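Local coordinates for putative chorismate mutase (Yersinia pestis biovar Microtus str. 91001, PDB 2GBB), which catalyses the Claisen rearrangement of chorismate to prephenate, as a secreted, all-helical chorismate mutase, at residues Gly4-Ala7 and Pro8-Glu12. Numbering follows the deposited sequence. Where two conformers were deposited one is given.
Sequences GQTA and PLINE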
ATOM      1  N   GLY A   4      -9.959 -29.140   9.875  1.00 50.43           N
ATOM      2  CA  GLY A   4      -9.396 -27.875  10.390  1.00 46.86           C
ATOM      3  C   GLY A   4      -7.945 -27.621  10.017  1.00 44.40           C
ATOM      4  O   GLY A   4      -7.229 -26.890  10.713  1.00 44.97           O
ATOM      5  N   GLN A   5      -7.491 -28.208   8.915  1.00 41.96           N
ATOM      6  CA  GLN A   5      -6.099 -28.031   8.507  1.00 39.54           C
ATOM      7  C   GLN A   5      -5.841 -27.105   7.282  1.00 36.86           C
ATOM      8  O   GLN A   5      -4.745 -27.092   6.744  1.00 34.59           O
ATOM      9  CB  GLN A   5      -5.417 -29.399   8.329  1.00 40.81           C
ATOM     10  CG  GLN A   5      -5.295 -30.271   9.614  1.00 44.79           C
ATOM     11  CD  GLN A   5      -4.952 -29.482  10.899  1.00 50.64           C
ATOM     12  OE1 GLN A   5      -4.007 -28.660  10.949  1.00 52.03           O
ATOM     13  NE2 GLN A   5      -5.726 -29.741  11.949  1.00 51.17           N
ATOM     14  N   THR A   6      -6.838 -26.310   6.873  1.00 34.78           N
ATOM     15  CA  THR A   6      -6.689 -25.447   5.692  1.00 32.42           C
ATOM     16  C   THR A   6      -5.989 -24.128   6.012  1.00 31.46           C
ATOM     17  O   THR A   6      -5.079 -23.711   5.297  1.00 30.64           O
ATOM     18  CB  THR A   6      -8.052 -25.168   4.989  1.00 32.95           C
ATOM     19  OG1 THR A   6      -8.663 -26.414   4.645  1.00 33.15           O
ATOM     20  CG2 THR A   6      -7.835 -24.375   3.679  1.00 32.02           C
ATOM     21  N   ALA A   7      -6.418 -23.479   7.091  1.00 29.65           N
ATOM     22  CA  ALA A   7      -5.864 -22.182   7.481  1.00 29.32           C
ATOM     23  C   ALA A   7      -4.345 -22.099   7.538  1.00 29.01           C
ATOM     24  O   ALA A   7      -3.800 -21.078   7.116  1.00 30.91           O
ATOM     25  CB  ALA A   7      -6.461 -21.714   8.786  1.00 29.13           C
ATOM     26  N   PRO A   8      -3.649 -23.130   8.093  1.00 28.45           N
ATOM     27  CA  PRO A   8      -2.178 -23.121   8.117  1.00 27.53           C
ATOM     28  C   PRO A   8      -1.568 -22.971   6.725  1.00 26.86           C
ATOM     29  O   PRO A   8      -0.548 -22.276   6.539  1.00 27.52           O
ATOM     30  CB  PRO A   8      -1.831 -24.490   8.719  1.00 27.21           C
ATOM     31  CG  PRO A   8      -3.018 -24.836   9.628  1.00 28.06           C
ATOM     32  CD  PRO A   8      -4.201 -24.308   8.804  1.00 28.50           C
ATOM     33  N   LEU A   9      -2.211 -23.583   5.747  1.00 25.73           N
ATOM     34  CA  LEU A   9      -1.783 -23.490   4.344  1.00 25.19           C
ATOM     35  C   LEU A   9      -2.019 -22.110   3.764  1.00 23.88           C
ATOM     36  O   LEU A   9      -1.157 -21.577   3.070  1.00 23.60           O
ATOM     37  CB  LEU A   9      -2.462 -24.583   3.496  1.00 25.81           C
ATOM     38  CG  LEU A   9      -2.252 -26.019   4.048  1.00 28.41           C
ATOM     39  CD1 LEU A   9      -3.311 -27.021   3.592  1.00 31.02           C
ATOM     40  CD2 LEU A   9      -0.860 -26.535   3.676  1.00 32.14           C
ATOM     41  N   ILE A  10      -3.173 -21.529   4.060  1.00 23.17           N
ATOM     42  CA  ILE A  10      -3.495 -20.194   3.589  1.00 24.28           C
ATOM     43  C   ILE A  10      -2.527 -19.172   4.201  1.00 25.31           C
ATOM     44  O   ILE A  10      -1.956 -18.307   3.508  1.00 24.12           O
ATOM     45  CB  ILE A  10      -4.936 -19.868   3.985  1.00 23.83           C
ATOM     46  CG1 ILE A  10      -5.922 -20.741   3.164  1.00 23.41           C
ATOM     47  CG2 ILE A  10      -5.197 -18.393   3.880  1.00 24.71           C
ATOM     48  CD1 ILE A  10      -7.408 -20.578   3.584  1.00 24.90           C
ATOM     49  N   ASN A  11      -2.285 -19.326   5.505  1.00 26.22           N
ATOM     50  CA  ASN A  11      -1.245 -18.547   6.159  1.00 27.81           C
ATOM     51  C   ASN A  11       0.145 -18.613   5.521  1.00 27.53           C
ATOM     52  O   ASN A  11       0.779 -17.576   5.328  1.00 29.12           O
ATOM     53  CB  ASN A  11      -1.184 -18.886   7.662  1.00 28.17           C
ATOM     54  CG  ASN A  11      -0.179 -18.040   8.391  1.00 30.66           C
ATOM     55  OD1 ASN A  11      -0.423 -16.870   8.635  1.00 28.57           O
ATOM     56  ND2 ASN A  11       0.987 -18.614   8.694  1.00 33.20           N
ATOM     57  N   GLU A  12       0.634 -19.815   5.235  1.00 28.43           N
ATOM     58  CA  GLU A  12       1.933 -20.002   4.560  1.00 27.72           C
ATOM     59  C   GLU A  12       1.957 -19.409   3.154  1.00 27.23           C
ATOM     60  O   GLU A  12       2.972 -18.846   2.752  1.00 26.65           O
ATOM     61  CB  GLU A  12       2.291 -21.498   4.474  0.50 27.97           C
ATOM     62  CG  GLU A  12       2.428 -22.267   5.823  0.50 28.56           C
ATOM     63  CD  GLU A  12       2.112 -23.772   5.688  0.50 29.10           C
ATOM     64  OE1 GLU A  12       1.618 -24.411   6.665  0.50 30.86           O
ATOM     65  OE2 GLU A  12       2.351 -24.322   4.592  0.50 29.61           O
TER
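Ile10 reaches back over the first turn of helix 7-14 to meet Thr6, four residues earlier. Ile10 CB lies 3.5 Å from Ala7 O. One bond further out, CG1 sits beside the backbone N, opposite the carbonyl carbon (chi1 -69°), which turns this branch toward the start of the helix and places Ile10 CG1 3.8 Å from Thr6 O. The extended chain then ends at Ile10 CD1, whose neighbour is the methyl CG2 of Thr6 at 3.8 Å. Beyond the turn, Ile146 packs against the same isoleucine.

Thr6 contributes more through its backbone. Thr6 O accepts a bond from Ile10 N at 3.2 Å, lying in the carbonyl plane, and a weak, bent one from Leu9 N (125° at the hydrogen). Ala7 O follows with a nearly straight bond to Asn11 N at 2.8 Å. Pro8 brings no N-H to this first turn; its ring CD instead packs 3.5 Å from Gln5 O, and Leu9 CD1 approaches that same oxygen at 3.5 Å.

Ahead of the helix, the backbone N atoms of Gly4 and Gln5 bind the carboxylate of Glu114, tying the incoming loop to helix 93-117. Asn11 OD1 accepts a bond from Gln135 NE2. Thus the chain enters its helix through a proline, where no amide hydrogen is needed, and the carbonyls of Thr6 and Ala7 take up the next N-H groups. Buried Ala7 and Ile10 pack on Phe129 and Ile133, while Leu9 lies against Ile107 and Gln110. The same helix carries Arg13, which probably binds substrate, its side chain about 6 Å from that of Ile10.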